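Local coordinates for flagellar protein FlgA (Thermotoga maritima, PDB 3FRN) that is probably a periplasmic chaperone that assists formation of the P-ring of the flagellar basal body, at residues 208-220 / 256-268. Residues are numbered along the deposited sequence; the frame is centred on the assembly and turned at random.
Sequences PDVVKGQVVPAYV and GRVERGPVLRILE
Tyr-219 sets its ring at a slant to the guanidinium of Arg-265, the two planes 80° apart, with CD2 of the tyrosine 3.5 Å from NH2 of the arginine. The tyrosine meets the guanidinium at its edge, while Glu-259 OE1 sits over one guanidinium face, 3.2 Å from NH1, in a charge contact to which no N-H points. CG of Arg-265 stands anti to its own backbone N (chi1 177°), and bends at chi2 and chi3 bring the charged end back toward the tyrosine. Replacing Arg-265 with an alanine would probably take away the tyrosine's neighbour along its CD2 side and leave Glu-259 with Arg-257 as its remaining basic mate in the three-residue salt-bridge network.

Beneath these side chains, strands 215-219 and 263-266 run parallel. Leu-264 N donates to Pro-217 O and Leu-264 O accepts from Tyr-219 N; Ile-266 N then donates to Tyr-219 O at 2.7 Å. Pro-217 lacks an N-H, so it pairs across to this strand through its carbonyl alone.

On the face carrying Ala-218 and Leu-264 the packing is apolar. The small methyl of Ala-218 leaves room for Leu-264 CB and Ile-266 CD1, both 4.0 Å away, and Ile-266 CD1 also meets Val-220 CG2. Farther along, Val-210, Val-258 and Pro-262 pack together: Val-210 and Val-258 meet tip to tip through their CG2 methyls at 3.8 Å, and Val-210 CG1 slides past Pro-262 CB, the cis-proline of the turn between strands 253-259 and 263-266.

The parallel pairing joins the first and last strands of an otherwise antiparallel five-stranded sheet in the C-terminal region, which belongs to the family of chaperones for P-ring formation, a role probably shared by this FlgA.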
loop_
_atom_site.group_PDB
_atom_site.type_symbol
_atom_site.label_atom_id
_atom_site.label_comp_id
_atom_site.label_asym_id
_atom_site.label_seq_id
_atom_site.Cartn_x
_atom_site.Cartn_y
_atom_site.Cartn_z
ATOM N N PRO A 208 -25.957 -0.797 11.724
ATOM C CA PRO A 208 -27.082 -1.711 11.460
ATOM C C PRO A 208 -28.272 -0.976 10.875
ATOM O O PRO A 208 -28.443 0.208 11.143
ATOM C CB PRO A 208 -27.430 -2.267 12.847
ATOM C CG PRO A 208 -26.281 -1.905 13.730
ATOM C CD PRO A 208 -25.735 -0.626 13.168
ATOM N N ASP A 209 -29.081 -1.665 10.075
ATOM C CA ASP A 209 -30.214 -1.010 9.415
ATOM C C ASP A 209 -31.374 -0.768 10.385
ATOM O O ASP A 209 -32.189 0.128 10.181
ATOM C CB ASP A 209 -30.655 -1.819 8.197
ATOM C CG ASP A 209 -29.500 -2.133 7.258
ATOM O OD1 ASP A 209 -28.527 -1.356 7.220
ATOM O OD2 ASP A 209 -29.560 -3.158 6.553
ATOM N N VAL A 210 -31.449 -1.596 11.424
ATOM C CA VAL A 210 -32.298 -1.341 12.591
ATOM C C VAL A 210 -31.504 -1.565 13.881
ATOM O O VAL A 210 -30.612 -2.408 13.942
ATOM C CB VAL A 210 -33.596 -2.214 12.634
ATOM C CG1 VAL A 210 -34.502 -1.943 11.437
ATOM C CG2 VAL A 210 -33.264 -3.690 12.755
ATOM N N VAL A 211 -31.824 -0.796 14.911
ATOM C CA VAL A 211 -31.168 -0.977 16.195
ATOM C C VAL A 211 -32.130 -1.578 17.211
ATOM O O VAL A 211 -33.352 -1.483 17.057
ATOM C CB VAL A 211 -30.547 0.340 16.732
ATOM C CG1 VAL A 211 -29.480 0.856 15.776
ATOM C CG2 VAL A 211 -31.618 1.402 16.964
ATOM N N LYS A 212 -31.569 -2.213 18.234
ATOM C CA LYS A 212 -32.342 -2.755 19.339
ATOM C C LYS A 212 -33.158 -1.633 19.978
ATOM O O LYS A 212 -32.605 -0.599 20.363
ATOM C CB LYS A 212 -31.391 -3.380 20.363
ATOM C CG LYS A 212 -32.063 -4.208 21.425
ATOM C CD LYS A 212 -31.115 -4.536 22.578
ATOM C CE LYS A 212 -31.909 -5.087 23.771
ATOM N NZ LYS A 212 -31.099 -5.134 25.033
ATOM N N GLY A 213 -34.475 -1.824 20.058
ATOM C CA GLY A 213 -35.354 -0.868 20.730
ATOM C C GLY A 213 -36.001 0.164 19.824
ATOM O O GLY A 213 -36.855 0.941 20.267
ATOM N N GLN A 214 -35.596 0.173 18.557
ATOM C CA GLN A 214 -36.119 1.107 17.556
ATOM C C GLN A 214 -37.566 0.776 17.181
ATOM O O GLN A 214 -37.953 -0.390 17.169
ATOM C CB GLN A 214 -35.236 1.053 16.308
ATOM C CG GLN A 214 -35.439 2.158 15.284
ATOM C CD GLN A 214 -34.564 1.949 14.056
ATOM O OE1 GLN A 214 -33.523 1.298 14.127
ATOM N NE2 GLN A 214 -34.988 2.496 12.922
ATOM N N VAL A 215 -38.362 1.804 16.894
ATOM C CA VAL A 215 -39.721 1.603 16.390
ATOM C C VAL A 215 -39.732 1.635 14.863
ATOM O O VAL A 215 -39.335 2.636 14.241
ATOM C CB VAL A 215 -40.718 2.648 16.949
ATOM C CG1 VAL A 215 -42.072 2.552 16.240
ATOM C CG2 VAL A 215 -40.908 2.441 18.440
ATOM N N VAL A 216 -40.173 0.530 14.265
ATOM C CA VAL A 216 -40.326 0.454 12.816
ATOM C C VAL A 216 -41.721 -0.055 12.454
ATOM O O VAL A 216 -42.326 -0.790 13.236
ATOM C CB VAL A 216 -39.227 -0.433 12.145
ATOM C CG1 VAL A 216 -37.913 0.337 12.011
ATOM C CG2 VAL A 216 -39.027 -1.745 12.896
ATOM N N PRO A 217 -42.246 0.356 11.283
ATOM C CA PRO A 217 -43.451 -0.271 10.744
ATOM C C PRO A 217 -43.238 -1.757 10.458
ATOM O O PRO A 217 -42.116 -2.184 10.207
ATOM C CB PRO A 217 -43.691 0.490 9.438
ATOM C CG PRO A 217 -42.985 1.785 9.614
ATOM C CD PRO A 217 -41.774 1.447 10.414
ATOM N N ALA A 218 -44.312 -2.536 10.511
ATOM C CA ALA A 218 -44.231 -3.982 10.332
ATOM C C ALA A 218 -45.467 -4.540 9.624
ATOM O O ALA A 218 -46.561 -4.007 9.762
ATOM C CB ALA A 218 -44.023 -4.672 11.668
ATOM N N TYR A 219 -45.270 -5.614 8.868
ATOM C CA TYR A 219 -46.328 -6.245 8.094
ATOM C C TYR A 219 -46.510 -7.706 8.502
ATOM O O TYR A 219 -45.532 -8.432 8.692
ATOM C CB TYR A 219 -46.011 -6.161 6.603
ATOM C CG TYR A 219 -46.466 -4.881 5.937
ATOM C CD1 TYR A 219 -47.737 -4.788 5.366
ATOM C CD2 TYR A 219 -45.628 -3.766 5.863
ATOM C CE1 TYR A 219 -48.169 -3.620 4.744
ATOM C CE2 TYR A 219 -46.050 -2.587 5.242
ATOM C CZ TYR A 219 -47.324 -2.524 4.684
ATOM O OH TYR A 219 -47.764 -1.372 4.066
ATOM N N VAL A 220 -47.768 -8.124 8.638
ATOM C CA VAL A 220 -48.115 -9.503 8.996
ATOM C C VAL A 220 -48.927 -10.185 7.885
ATOM O O VAL A 220 -48.723 -9.936 6.693
ATOM C CB VAL A 220 -48.929 -9.565 10.312
ATOM C CG1 VAL A 220 -49.202 -11.016 10.709
ATOM C CG2 VAL A 220 -48.212 -8.824 11.436
ATOM N N GLY A 256 -39.296 -11.459 12.487
ATOM C CA GLY A 256 -39.458 -10.489 11.424
ATOM C C GLY A 256 -38.177 -10.146 10.705
ATOM O O GLY A 256 -37.173 -9.814 11.336
ATOM N N ARG A 257 -38.216 -10.229 9.381
ATOM C CA ARG A 257 -37.063 -9.892 8.560
ATOM C C ARG A 257 -36.990 -8.394 8.330
ATOM O O ARG A 257 -38.009 -7.735 8.071
ATOM C CB ARG A 257 -37.087 -10.642 7.225
ATOM C CG ARG A 257 -38.306 -10.363 6.360
ATOM C CD ARG A 257 -38.469 -11.362 5.215
ATOM N NE ARG A 257 -37.815 -10.925 3.982
ATOM C CZ ARG A 257 -38.063 -11.438 2.778
ATOM N NH1 ARG A 257 -37.418 -10.978 1.714
ATOM N NH2 ARG A 257 -38.961 -12.407 2.629
ATOM N N VAL A 258 -35.786 -7.849 8.448
ATOM C CA VAL A 258 -35.549 -6.459 8.086
ATOM C C VAL A 258 -35.652 -6.334 6.573
ATOM O O VAL A 258 -34.955 -7.027 5.818
ATOM C CB VAL A 258 -34.172 -5.994 8.557
ATOM C CG1 VAL A 258 -33.928 -4.529 8.180
ATOM C CG2 VAL A 258 -34.026 -6.217 10.056
ATOM N N GLU A 259 -36.555 -5.464 6.138
ATOM C CA GLU A 259 -36.749 -5.233 4.729
ATOM C C GLU A 259 -36.348 -3.810 4.378
ATOM O O GLU A 259 -36.304 -2.926 5.249
ATOM C CB GLU A 259 -38.202 -5.504 4.319
ATOM C CG GLU A 259 -38.651 -6.941 4.547
ATOM C CD GLU A 259 -39.531 -7.472 3.430
ATOM O OE1 GLU A 259 -40.202 -6.665 2.754
ATOM O OE2 GLU A 259 -39.550 -8.703 3.225
ATOM N N ARG A 260 -36.055 -3.582 3.102
ATOM C CA ARG A 260 -35.965 -2.229 2.565
ATOM C C ARG A 260 -37.033 -1.324 3.171
ATOM O O ARG A 260 -38.229 -1.563 3.004
ATOM C CB ARG A 260 -36.093 -2.248 1.041
ATOM C CG ARG A 260 -35.919 -0.887 0.387
ATOM C CD ARG A 260 -36.002 -0.986 -1.128
ATOM N NE ARG A 260 -37.225 -1.653 -1.565
ATOM C CZ ARG A 260 -37.496 -1.962 -2.830
ATOM N NH1 ARG A 260 -38.634 -2.568 -3.137
ATOM N NH2 ARG A 260 -36.628 -1.664 -3.787
ATOM N N GLY A 261 -36.593 -0.285 3.872
ATOM C CA GLY A 261 -37.504 0.668 4.478
ATOM C C GLY A 261 -36.799 1.633 5.411
ATOM O O GLY A 261 -36.356 2.702 4.993
ATOM N N PRO A 262 -36.698 1.253 6.680
ATOM C CA PRO A 262 -36.700 -0.162 7.063
ATOM C C PRO A 262 -37.996 -0.557 7.765
ATOM O O PRO A 262 -38.293 -0.046 8.845
ATOM C CB PRO A 262 -35.526 -0.257 8.038
ATOM C CG PRO A 262 -35.423 1.103 8.628
ATOM C CD PRO A 262 -35.804 2.057 7.531
ATOM N N VAL A 263 -38.756 -1.458 7.151
ATOM C CA VAL A 263 -39.843 -2.142 7.841
ATOM C C VAL A 263 -39.441 -3.558 8.238
ATOM O O VAL A 263 -38.553 -4.155 7.628
ATOM C CB VAL A 263 -41.113 -2.203 6.972
ATOM C CG1 VAL A 263 -41.495 -0.811 6.492
ATOM C CG2 VAL A 263 -40.904 -3.142 5.794
ATOM N N LEU A 264 -40.099 -4.090 9.262
ATOM C CA LEU A 264 -40.061 -5.520 9.537
ATOM C C LEU A 264 -41.173 -6.199 8.771
ATOM O O LEU A 264 -42.264 -5.656 8.625
ATOM C CB LEU A 264 -40.231 -5.825 11.025
ATOM C CG LEU A 264 -39.021 -5.935 11.953
ATOM C CD1 LEU A 264 -39.316 -6.964 13.029
ATOM C CD2 LEU A 264 -37.739 -6.309 11.207
ATOM N N ARG A 265 -40.886 -7.385 8.266
ATOM C CA ARG A 265 -41.924 -8.245 7.742
ATOM C C ARG A 265 -42.038 -9.429 8.670
ATOM O O ARG A 265 -41.112 -10.226 8.784
ATOM C CB ARG A 265 -41.588 -8.711 6.335
ATOM C CG ARG A 265 -42.609 -9.670 5.754
ATOM C CD ARG A 265 -43.023 -9.197 4.378
ATOM N NE ARG A 265 -43.422 -7.790 4.411
ATOM C CZ ARG A 265 -43.524 -7.010 3.342
ATOM N NH1 ARG A 265 -43.257 -7.491 2.132
ATOM N NH2 ARG A 265 -43.889 -5.745 3.485
ATOM N N ILE A 266 -43.175 -9.532 9.345
ATOM C CA ILE A 266 -43.406 -10.632 10.271
ATOM C C ILE A 266 -43.762 -11.931 9.535
ATOM O O ILE A 266 -44.743 -11.997 8.785
ATOM C CB ILE A 266 -44.422 -10.250 11.354
ATOM C CG1 ILE A 266 -43.803 -9.167 12.247
ATOM C CG2 ILE A 266 -44.818 -11.473 12.178
ATOM C CD1 ILE A 266 -44.793 -8.319 12.996
ATOM N N LEU A 267 -42.923 -12.946 9.753
ATOM C CA LEU A 267 -43.019 -14.239 9.081
ATOM C C LEU A 267 -44.209 -15.047 9.597
ATOM O O LEU A 267 -44.349 -15.248 10.809
ATOM C CB LEU A 267 -41.719 -15.031 9.279
ATOM C CG LEU A 267 -40.368 -14.312 9.164
ATOM C CD1 LEU A 267 -39.247 -15.245 9.601
ATOM C CD2 LEU A 267 -40.097 -13.766 7.758
ATOM N N GLU A 268 -45.047 -15.505 8.665
ATOM C CA GLU A 268 -46.317 -16.196 8.958
ATOM C C GLU A 268 -47.268 -15.344 9.804
ATOM O O GLU A 268 -48.227 -14.764 9.291
ATOM C CB GLU A 268 -46.081 -17.558 9.624
ATOM C CG GLU A 268 -45.163 -18.488 8.851
ATOM C CD GLU A 268 -44.766 -19.713 9.653
ATOM O OE1 GLU A 268 -45.667 -20.411 10.168
ATOM O OE2 GLU A 268 -43.551 -19.980 9.766
#